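PDB 6K0P: alpha-1,3-glucanase from Paenibacillus glycanilyticus, which hydrolyses the alpha-1,3-glucosidic linkages of alpha-1,3-glucan as a member of glycoside hydrolase family 87. Local coordinates for residues 89-94 against 139-144; 99-104 against 153-158; 64-69 against 165-170. The protein carries 1 engineered substitution. All coordinates share one frame; numbering follows the deposited sequence.

All three contacts lie in the N-terminal part of the catalytic region, which is probably a galactose-binding-domain-like beta-sandwich. Interactions 1 and 3 illustrate how side chains hold such layers together: each joins the four-stranded sheet (63-67, 152-156, 86-93, 96-104) to the other sheet, through strands 137-143 and 165-173. Interaction 2 stays within the four-stranded sheet. Centre to centre, interactions 1 and 2 are about 6 Å apart, and interaction 3 lies about 11 Å and 10 Å from them. Along the chain, the segments of interactions 1 and 2 alternate inside the loop closed by 64-69 and 165-170. The same strands carry binding sites, for glucose in the first two contacts and calcium in the third.

Interaction 1 (89-94 against 139-144); sequences VSIYAD and AQLMLD. With GLC (alpha-D-glucopyranose), chain D.
Ile91 and Leu141 have the nearest CA atoms of the two segments, 9.6 Å apart, a spacing at which strands 86-93 and 137-143 meet through side chains as members of different sheets. Ile91 does most of the work, because its two branches serve two partners. Its CG2 methyl meets CD2 of Leu141 at 3.7 Å, and the two side chains slide past each other in opposite directions, so that the meeting is of two branch methyls in passing. The longer branch runs on to Leu143: with CG1 anti to the backbone N (chi1 -178°) and an extended second torsion, Ile91 CD1 comes within 4.3 Å of Leu143 CD1, a looser touch. The isoleucine is buried, while both leucines keep some exposure, and the shared interface is small, 121 Å² in all. Apolar side chains meeting between two sheets in this way are consistent with the interior of a beta-sandwich.

Gln140, the residue before Leu141, serves a bound sugar instead. Its backbone O accepts a hydrogen bond of 2.8 Å from O6 of a glucose that is also bonded to Glu218. The hydrophobic layer and the sugar site are thus built on successive residues of one strand.

Other strands complete the surroundings. Phe75 of strand 72-80, the neighbour of 137-143, touches both Ile91 and Leu143, and Phe101 of strand 96-104 reaches Leu141. Strand 86-93 itself runs between 96-104 and 152-156, where Ile153 packs on Ile91 from the same sheet.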
loop_
_atom_site.group_PDB
_atom_site.type_symbol
_atom_site.label_atom_id
_atom_site.label_comp_id
_atom_site.label_asym_id
_atom_site.label_seq_id
_atom_site.Cartn_x
_atom_site.Cartn_y
_atom_site.Cartn_z
ATOM N N VAL A 89 -14.635 -0.028 -21.502
ATOM C CA VAL A 89 -13.699 0.659 -22.380
ATOM C C VAL A 89 -12.989 -0.429 -23.173
ATOM O O VAL A 89 -12.857 -1.567 -22.712
ATOM C CB VAL A 89 -12.730 1.592 -21.609
ATOM C CG1 VAL A 89 -11.714 0.786 -20.802
ATOM C CG2 VAL A 89 -12.029 2.560 -22.568
ATOM N N SER A 90 -12.559 -0.098 -24.385
ATOM C CA SER A 90 -12.114 -1.115 -25.324
ATOM C C SER A 90 -10.602 -1.285 -25.335
ATOM O O SER A 90 -9.846 -0.338 -25.092
ATOM C CB SER A 90 -12.588 -0.774 -26.727
ATOM O OG SER A 90 -13.998 -0.718 -26.748
ATOM N N ILE A 91 -10.161 -2.510 -25.633
ATOM C CA ILE A 91 -8.741 -2.823 -25.753
ATOM C C ILE A 91 -8.462 -3.364 -27.147
ATOM O O ILE A 91 -9.223 -4.195 -27.664
ATOM C CB ILE A 91 -8.236 -3.779 -24.649
ATOM C CG1 ILE A 91 -6.732 -4.030 -24.798
ATOM C CG2 ILE A 91 -9.010 -5.105 -24.654
ATOM C CD1 ILE A 91 -6.108 -4.766 -23.593
ATOM N N TYR A 92 -7.386 -2.867 -27.753
ATOM C CA TYR A 92 -6.939 -3.246 -29.086
ATOM C C TYR A 92 -5.503 -3.747 -29.007
ATOM O O TYR A 92 -4.701 -3.257 -28.201
ATOM C CB TYR A 92 -6.922 -2.019 -30.008
ATOM C CG TYR A 92 -8.269 -1.518 -30.469
ATOM C CD1 TYR A 92 -9.175 -0.959 -29.577
ATOM C CD2 TYR A 92 -8.621 -1.575 -31.809
ATOM C CE1 TYR A 92 -10.409 -0.490 -30.009
ATOM C CE2 TYR A 92 -9.842 -1.109 -32.252
ATOM C CZ TYR A 92 -10.732 -0.575 -31.353
ATOM O OH TYR A 92 -11.940 -0.118 -31.812
ATOM N N ALA A 93 -5.174 -4.721 -29.866
ATOM C CA ALA A 93 -3.806 -5.198 -30.037
ATOM C C ALA A 93 -3.420 -4.983 -31.491
ATOM O O ALA A 93 -4.076 -5.516 -32.395
ATOM C CB ALA A 93 -3.679 -6.681 -29.673
ATOM N N ASP A 94 -2.363 -4.191 -31.709
ATOM C CA ASP A 94 -1.890 -3.846 -33.052
ATOM C C ASP A 94 -3.028 -3.371 -33.948
ATOM O O ASP A 94 -3.120 -3.725 -35.126
ATOM C CB ASP A 94 -1.093 -4.988 -33.682
ATOM C CG ASP A 94 0.188 -5.274 -32.937
ATOM O OD1 ASP A 94 0.752 -4.336 -32.327
ATOM O OD2 ASP A 94 0.635 -6.438 -32.963
ATOM N N ALA A 139 -9.834 -2.340 -13.337
ATOM C CA ALA A 139 -10.540 -3.341 -14.127
ATOM C C ALA A 139 -9.541 -4.397 -14.577
ATOM O O ALA A 139 -8.432 -4.070 -15.014
ATOM C CB ALA A 139 -11.192 -2.700 -15.358
ATOM N N GLN A 140 -9.935 -5.666 -14.474
ATOM C CA GLN A 140 -9.065 -6.800 -14.773
ATOM C C GLN A 140 -9.586 -7.545 -15.997
ATOM O O GLN A 140 -10.791 -7.787 -16.116
ATOM C CB GLN A 140 -9.016 -7.775 -13.585
ATOM C CG GLN A 140 -8.537 -7.168 -12.261
ATOM C CD GLN A 140 -9.596 -6.334 -11.553
ATOM O OE1 GLN A 140 -10.794 -6.578 -11.693
ATOM N NE2 GLN A 140 -9.152 -5.325 -10.811
ATOM N N LEU A 141 -8.677 -7.937 -16.894
ATOM C CA LEU A 141 -9.090 -8.585 -18.136
ATOM C C LEU A 141 -8.003 -9.527 -18.632
ATOM O O LEU A 141 -6.830 -9.152 -18.690
ATOM C CB LEU A 141 -9.361 -7.531 -19.212
ATOM C CG LEU A 141 -9.946 -8.030 -20.531
ATOM C CD1 LEU A 141 -11.363 -8.502 -20.305
ATOM C CD2 LEU A 141 -9.923 -6.899 -21.572
ATOM N N MET A 142 -8.388 -10.741 -19.008
ATOM C CA MET A 142 -7.475 -11.680 -19.643
ATOM C C MET A 142 -7.911 -11.892 -21.083
ATOM O O MET A 142 -9.108 -11.993 -21.374
ATOM C CB MET A 142 -7.434 -13.019 -18.900
ATOM C CG MET A 142 -6.511 -14.072 -19.525
ATOM S SD MET A 142 -6.060 -15.389 -18.367
ATOM C CE MET A 142 -6.993 -14.825 -16.954
ATOM N N LEU A 143 -6.934 -11.926 -21.989
ATOM C CA LEU A 143 -7.159 -12.158 -23.407
ATOM C C LEU A 143 -6.720 -13.573 -23.758
ATOM O O LEU A 143 -5.897 -14.175 -23.068
ATOM C CB LEU A 143 -6.376 -11.144 -24.252
ATOM C CG LEU A 143 -6.770 -9.672 -24.081
ATOM C CD1 LEU A 143 -6.007 -8.795 -25.064
ATOM C CD2 LEU A 143 -8.274 -9.496 -24.251
ATOM N N ASP A 144 -7.265 -14.101 -24.856
ATOM C CA ASP A 144 -7.026 -15.493 -25.229
ATOM C C ASP A 144 -5.763 -15.683 -26.059
ATOM O O ASP A 144 -5.658 -16.673 -26.790
ATOM C CB ASP A 144 -8.254 -16.115 -25.907
ATOM C CG ASP A 144 -8.495 -15.597 -27.319
ATOM O OD1 ASP A 144 -7.771 -14.692 -27.785
ATOM O OD2 ASP A 144 -9.417 -16.133 -27.976
HETATM C C1 GLC D . -15.138 -11.138 -12.024
HETATM C C2 GLC D . -15.825 -9.872 -11.551
HETATM C C3 GLC D . -16.005 -8.775 -12.609
HETATM C C4 GLC D . -14.743 -8.673 -13.403
HETATM C C5 GLC D . -14.484 -10.013 -14.023
HETATM C C6 GLC D . -13.304 -9.995 -14.986
HETATM O O1 GLC D . -16.035 -11.921 -12.658
HETATM O O2 GLC D . -17.039 -10.223 -10.941
HETATM O O3 GLC D . -16.060 -7.535 -11.958
HETATM O O4 GLC D . -14.925 -7.724 -14.413
HETATM O O5 GLC D . -14.128 -10.845 -12.960
HETATM O O6 GLC D . -12.094 -9.580 -14.404
#

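Interaction 2 (99-104 against 153-158); sequences GKFNVS and IKIQKD. With GLC (alpha-D-glucopyranose), chain B.
Phe101 and Ile155 cross at about a right angle, the terminal methyl CD1 of the isoleucine reaching CE2 of the ring at 3.6 Å. The methyl comes in obliquely, carried there by Ile155 CG1, which lies beside the backbone N (chi1 -55°). Both residues are buried, on strands separated by 86-93.

At the margin, a polar chain leads along 153-158. Lys154 NZ donates to Gln156 OE1 from well off the carbonyl plane, and Gln156 NE2 continues to the syn lone pair of Asp158 OD1 in a nearly straight bond (2.8 Å, 167°). One water donates to Asp158 OD2 at 2.7 Å and weakly accepts from Lys100 NZ, whose stronger partners are Ser90 and Asp161; Tyr92 OH also bonds Asp158 OD2.

The side chain of Asn102 stands extended (chi1 179°), and its OD1 weakly accepts from O2 of a bound glucose at 3.1 Å. Replacing Asn102 by alanine removes the amide, and the glucose O2 would probably lose this weak acceptor, with a gap left beside the sugar.

Phe101 turns inward while its neighbour Asn102 turns to the sugar, the in-and-out alternation of a beta strand, consistent with a galactose-binding-domain-like beta-sandwich carrying a sugar site.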
loop_
_atom_site.group_PDB
_atom_site.type_symbol
_atom_site.label_atom_id
_atom_site.label_comp_id
_atom_site.label_asym_id
_atom_site.label_seq_id
_atom_site.Cartn_x
_atom_site.Cartn_y
_atom_site.Cartn_z
ATOM N N GLY A 99 -11.290 -6.766 -27.022
ATOM C CA GLY A 99 -12.186 -6.982 -25.906
ATOM C C GLY A 99 -12.568 -5.681 -25.235
ATOM O O GLY A 99 -12.308 -4.582 -25.742
ATOM N N LYS A 100 -13.194 -5.835 -24.075
ATOM C CA LYS A 100 -13.696 -4.709 -23.304
ATOM C C LYS A 100 -13.409 -4.949 -21.834
ATOM O O LYS A 100 -13.669 -6.037 -21.316
ATOM C CB LYS A 100 -15.197 -4.510 -23.540
ATOM C CG LYS A 100 -15.480 -3.966 -24.951
ATOM C CD LYS A 100 -16.899 -3.506 -25.157
ATOM C CE LYS A 100 -17.098 -3.074 -26.599
ATOM N NZ LYS A 100 -16.580 -1.694 -26.872
ATOM N N PHE A 101 -12.838 -3.945 -21.176
ATOM C CA PHE A 101 -12.733 -3.969 -19.726
ATOM C C PHE A 101 -14.087 -3.618 -19.127
ATOM O O PHE A 101 -14.807 -2.761 -19.648
ATOM C CB PHE A 101 -11.762 -2.892 -19.249
ATOM C CG PHE A 101 -10.312 -3.205 -19.482
ATOM C CD1 PHE A 101 -9.573 -3.923 -18.544
ATOM C CD2 PHE A 101 -9.681 -2.755 -20.625
ATOM C CE1 PHE A 101 -8.227 -4.194 -18.763
ATOM C CE2 PHE A 101 -8.334 -3.016 -20.848
ATOM C CZ PHE A 101 -7.608 -3.729 -19.909
ATOM N N ASN A 102 -14.407 -4.252 -18.000
ATOM C CA ASN A 102 -15.560 -3.880 -17.187
ATOM C C ASN A 102 -15.072 -2.844 -16.178
ATOM O O ASN A 102 -14.372 -3.183 -15.216
ATOM C CB ASN A 102 -16.113 -5.130 -16.496
ATOM C CG ASN A 102 -17.309 -4.841 -15.590
ATOM O OD1 ASN A 102 -17.351 -3.836 -14.883
ATOM N ND2 ASN A 102 -18.270 -5.747 -15.588
ATOM N N VAL A 103 -15.419 -1.581 -16.413
ATOM C CA VAL A 103 -15.001 -0.475 -15.559
ATOM C C VAL A 103 -16.175 -0.054 -14.691
ATOM O O VAL A 103 -17.340 -0.123 -15.100
ATOM C CB VAL A 103 -14.428 0.712 -16.362
ATOM C CG1 VAL A 103 -13.152 0.289 -17.076
ATOM C CG2 VAL A 103 -15.447 1.239 -17.363
ATOM N N SER A 104 -15.865 0.394 -13.478
ATOM C CA SER A 104 -16.908 0.663 -12.499
ATOM C C SER A 104 -16.377 1.556 -11.396
ATOM O O SER A 104 -15.205 1.479 -11.030
ATOM C CB SER A 104 -17.385 -0.642 -11.859
ATOM O OG SER A 104 -18.382 -0.394 -10.889
ATOM N N ILE A 153 -0.756 -1.960 -27.444
ATOM C CA ILE A 153 -1.987 -2.217 -26.707
ATOM C C ILE A 153 -2.663 -0.870 -26.517
ATOM O O ILE A 153 -2.170 -0.013 -25.771
ATOM C CB ILE A 153 -1.721 -2.907 -25.366
ATOM C CG1 ILE A 153 -1.111 -4.302 -25.580
ATOM C CG2 ILE A 153 -3.012 -2.993 -24.545
ATOM C CD1 ILE A 153 -2.038 -5.290 -26.279
ATOM N N LYS A 154 -3.771 -0.669 -27.220
ATOM C CA LYS A 154 -4.462 0.612 -27.228
ATOM C C LYS A 154 -5.711 0.497 -26.362
ATOM O O LYS A 154 -6.474 -0.466 -26.486
ATOM C CB LYS A 154 -4.808 0.989 -28.670
ATOM C CG LYS A 154 -5.554 2.291 -28.827
ATOM C CD LYS A 154 -5.640 2.707 -30.303
ATOM C CE LYS A 154 -6.369 1.666 -31.140
ATOM N NZ LYS A 154 -6.898 2.329 -32.378
ATOM N N ILE A 155 -5.893 1.455 -25.455
ATOM C CA ILE A 155 -7.126 1.592 -24.691
ATOM C C ILE A 155 -7.913 2.687 -25.382
ATOM O O ILE A 155 -7.420 3.813 -25.502
ATOM C CB ILE A 155 -6.834 1.975 -23.234
ATOM C CG1 ILE A 155 -5.882 0.963 -22.591
ATOM C CG2 ILE A 155 -8.134 2.093 -22.443
ATOM C CD1 ILE A 155 -6.424 -0.471 -22.571
ATOM N N GLN A 156 -9.109 2.366 -25.866
ATOM C CA GLN A 156 -9.849 3.287 -26.720
ATOM C C GLN A 156 -11.316 3.315 -26.324
ATOM O O GLN A 156 -11.917 2.277 -26.021
ATOM C CB GLN A 156 -9.711 2.872 -28.190
ATOM C CG GLN A 156 -10.437 3.763 -29.187
ATOM C CD GLN A 156 -9.955 3.524 -30.599
ATOM O OE1 GLN A 156 -8.817 3.846 -30.931
ATOM N NE2 GLN A 156 -10.814 2.955 -31.438
ATOM N N LYS A 157 -11.888 4.515 -26.338
ATOM C CA LYS A 157 -13.291 4.716 -25.990
ATOM C C LYS A 157 -14.107 4.662 -27.274
ATOM O O LYS A 157 -14.140 5.628 -28.041
ATOM C CB LYS A 157 -13.456 6.054 -25.275
ATOM C CG LYS A 157 -14.582 6.068 -24.253
ATOM C CD LYS A 157 -14.668 7.421 -23.537
ATOM C CE LYS A 157 -15.389 8.439 -24.396
ATOM N NZ LYS A 157 -16.827 8.117 -24.608
ATOM N N ASP A 158 -14.763 3.533 -27.514
ATOM C CA ASP A 158 -15.556 3.329 -28.719
ATOM C C ASP A 158 -17.027 3.623 -28.431
ATOM O O ASP A 158 -17.433 3.863 -27.292
ATOM C CB ASP A 158 -15.383 1.891 -29.238
ATOM C CG ASP A 158 -14.026 1.656 -29.891
ATOM O OD1 ASP A 158 -13.397 2.631 -30.344
ATOM O OD2 ASP A 158 -13.592 0.482 -29.970
HETATM C C1 GLC B . -17.371 -6.885 -11.992
HETATM C C2 GLC B . -17.282 -5.448 -11.492
HETATM C C3 GLC B . -17.207 -5.366 -9.973
HETATM C C4 GLC B . -18.394 -6.129 -9.419
HETATM C C5 GLC B . -18.446 -7.527 -10.014
HETATM C C6 GLC B . -19.640 -8.265 -9.421
HETATM O O2 GLC B . -16.217 -4.779 -12.135
HETATM O O3 GLC B . -17.365 -4.028 -9.625
HETATM O O4 GLC B . -18.328 -6.274 -8.008
HETATM O O5 GLC B . -18.504 -7.481 -11.433
HETATM O O6 GLC B . -20.850 -7.683 -9.878
HETATM O O HOH W 1 -14.616 -1.950 -29.589
#

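Interaction 3 (64-69 against 165-170); sequences VEFTLT and IYVDLL. With CA (calcium ion), chain J.
Phe66 is the main bump of this contact, and Leu170 and Val167 shape the hollow that receives it. Leu170 lies over one face of the ring: its CB stands 3.9 Å from the ring centroid, 19° off the normal, a CH-pi contact displaced toward the rim where CE2 and CZ lie. The far end of the leucine covers the other part of the same face. A first torsion of -176° swings Leu170 CG away from its own N, the chain then bends, and CD2 settles 3.8 Å from Phe66 CG. Val167 bounds the ring differently, with its CG1 at the edge, near the ring plane, 4.3 Å from CZ. The phenyl group is therefore bordered on a face by one residue and on an edge by another.

Beside this notch the two valines meet tip to tip, Val64 CG1 against Val167 CG1 at 4.0 Å, so that Val167 CG1 borders both Val64 and the ring. All four touching residues are buried.

The strands run almost in the same direction, 15° apart with axes 9.6 Å from each other, yet Val64 lies nearest Val167 and Phe66 nearest Leu170, two residues on against three. The extra residue is absorbed by a classic beta bulge, in which Asp168 and Leu169 both face Arg78. Asp168 points away from the contact and binds calcium through its O (2.6 Å) and OD1 (2.3 Å), while OD2 forms a salt bridge with Arg78. Glu23, Glu25, Ser50 and Ser53 contribute further ligands to the metal site.

Around the contact, Leu77 of strand 72-80 packs on Val167 and Leu170, and Met22 of strand 20-23 reaches Phe66 from that other sheet, while Ile155 of strand 152-156 packs on Val64 and Phe66 from within their own.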
loop_
_atom_site.group_PDB
_atom_site.type_symbol
_atom_site.label_atom_id
_atom_site.label_comp_id
_atom_site.label_asym_id
_atom_site.label_seq_id
_atom_site.Cartn_x
_atom_site.Cartn_y
_atom_site.Cartn_z
ATOM N N VAL A 64 -5.411 5.881 -25.754
ATOM C CA VAL A 64 -4.008 5.981 -25.379
ATOM C C VAL A 64 -3.346 4.669 -25.771
ATOM O O VAL A 64 -3.909 3.594 -25.536
ATOM C CB VAL A 64 -3.812 6.316 -23.885
ATOM C CG1 VAL A 64 -4.674 5.423 -23.006
ATOM C CG2 VAL A 64 -2.335 6.218 -23.508
ATOM N N GLU A 65 -2.183 4.758 -26.413
ATOM C CA GLU A 65 -1.523 3.593 -27.000
ATOM C C GLU A 65 -0.305 3.235 -26.160
ATOM O O GLU A 65 0.669 3.998 -26.108
ATOM C CB GLU A 65 -1.106 3.913 -28.432
ATOM C CG GLU A 65 -0.467 2.740 -29.162
ATOM C CD GLU A 65 -0.093 3.099 -30.582
ATOM O OE1 GLU A 65 0.847 3.904 -30.767
ATOM O OE2 GLU A 65 -0.752 2.594 -31.508
ATOM N N PHE A 66 -0.353 2.064 -25.518
ATOM C CA PHE A 66 0.780 1.509 -24.794
ATOM C C PHE A 66 1.565 0.581 -25.714
ATOM O O PHE A 66 1.052 0.080 -26.717
ATOM C CB PHE A 66 0.306 0.670 -23.600
ATOM C CG PHE A 66 -0.439 1.442 -22.548
ATOM C CD1 PHE A 66 -1.794 1.682 -22.674
ATOM C CD2 PHE A 66 0.212 1.890 -21.406
ATOM C CE1 PHE A 66 -2.491 2.381 -21.699
ATOM C CE2 PHE A 66 -0.476 2.584 -20.430
ATOM C CZ PHE A 66 -1.827 2.825 -20.574
ATOM N N THR A 67 2.821 0.332 -25.344
ATOM C CA THR A 67 3.651 -0.649 -26.034
ATOM C C THR A 67 4.179 -1.644 -25.012
ATOM O O THR A 67 4.826 -1.253 -24.035
ATOM C CB THR A 67 4.814 0.023 -26.769
ATOM O OG1 THR A 67 4.293 0.972 -27.708
ATOM C CG2 THR A 67 5.636 -1.017 -27.527
ATOM N N LEU A 68 3.896 -2.923 -25.222
ATOM C CA LEU A 68 4.362 -3.919 -24.267
ATOM C C LEU A 68 5.886 -3.961 -24.233
ATOM O O LEU A 68 6.553 -3.910 -25.271
ATOM C CB LEU A 68 3.831 -5.299 -24.648
ATOM C CG LEU A 68 2.323 -5.528 -24.562
ATOM C CD1 LEU A 68 2.023 -6.999 -24.832
ATOM C CD2 LEU A 68 1.796 -5.128 -23.201
ATOM N N THR A 69 6.437 -4.059 -23.025
ATOM C CA THR A 69 7.862 -4.299 -22.844
ATOM C C THR A 69 8.164 -5.723 -22.401
ATOM O O THR A 69 9.343 -6.091 -22.294
ATOM C CB THR A 69 8.468 -3.295 -21.867
ATOM O OG1 THR A 69 7.752 -3.338 -20.629
ATOM C CG2 THR A 69 8.381 -1.894 -22.447
ATOM N N ILE A 165 -13.511 8.529 -19.277
ATOM C CA ILE A 165 -12.679 7.691 -18.422
ATOM C C ILE A 165 -11.290 8.306 -18.321
ATOM O O ILE A 165 -10.706 8.726 -19.325
ATOM C CB ILE A 165 -12.642 6.237 -18.942
ATOM C CG1 ILE A 165 -11.792 5.351 -18.021
ATOM C CG2 ILE A 165 -12.128 6.162 -20.391
ATOM C CD1 ILE A 165 -12.006 3.860 -18.264
ATOM N N TYR A 166 -10.754 8.373 -17.112
ATOM C CA TYR A 166 -9.355 8.733 -16.918
ATOM C C TYR A 166 -8.553 7.445 -16.868
ATOM O O TYR A 166 -8.832 6.574 -16.042
ATOM C CB TYR A 166 -9.161 9.483 -15.601
ATOM C CG TYR A 166 -9.829 10.839 -15.550
ATOM C CD1 TYR A 166 -11.176 10.959 -15.199
ATOM C CD2 TYR A 166 -9.120 11.996 -15.849
ATOM C CE1 TYR A 166 -11.789 12.185 -15.149
ATOM C CE2 TYR A 166 -9.735 13.238 -15.793
ATOM C CZ TYR A 166 -11.061 13.316 -15.433
ATOM O OH TYR A 166 -11.705 14.535 -15.383
ATOM N N VAL A 167 -7.570 7.316 -17.748
ATOM C CA VAL A 167 -6.726 6.126 -17.807
ATOM C C VAL A 167 -5.411 6.462 -17.117
ATOM O O VAL A 167 -4.654 7.316 -17.589
ATOM C CB VAL A 167 -6.497 5.668 -19.249
ATOM C CG1 VAL A 167 -5.578 4.455 -19.275
ATOM C CG2 VAL A 167 -7.814 5.368 -19.940
ATOM N N ASP A 168 -5.143 5.796 -15.993
ATOM C CA ASP A 168 -4.005 6.138 -15.143
ATOM C C ASP A 168 -2.774 5.301 -15.481
ATOM O O ASP A 168 -1.695 5.845 -15.749
ATOM C CB ASP A 168 -4.417 5.961 -13.674
ATOM C CG ASP A 168 -3.316 6.309 -12.704
ATOM O OD1 ASP A 168 -2.285 6.853 -13.141
ATOM O OD2 ASP A 168 -3.479 6.055 -11.492
ATOM N N LEU A 169 -2.915 3.980 -15.438
ATOM C CA LEU A 169 -1.819 3.066 -15.716
ATOM C C LEU A 169 -2.410 1.754 -16.200
ATOM O O LEU A 169 -3.606 1.488 -16.043
ATOM C CB LEU A 169 -0.924 2.836 -14.479
ATOM C CG LEU A 169 -1.540 2.182 -13.223
ATOM C CD1 LEU A 169 -1.715 0.660 -13.353
ATOM C CD2 LEU A 169 -0.697 2.470 -11.991
ATOM N N LEU A 170 -1.540 0.921 -16.757
ATOM C CA LEU A 170 -1.878 -0.424 -17.196
ATOM C C LEU A 170 -0.865 -1.389 -16.602
ATOM O O LEU A 170 0.344 -1.183 -16.751
ATOM C CB LEU A 170 -1.816 -0.485 -18.726
ATOM C CG LEU A 170 -2.221 -1.786 -19.421
ATOM C CD1 LEU A 170 -3.724 -1.980 -19.288
ATOM C CD2 LEU A 170 -1.788 -1.752 -20.888
HETATM CA CA CA J . -0.551 7.690 -14.352
#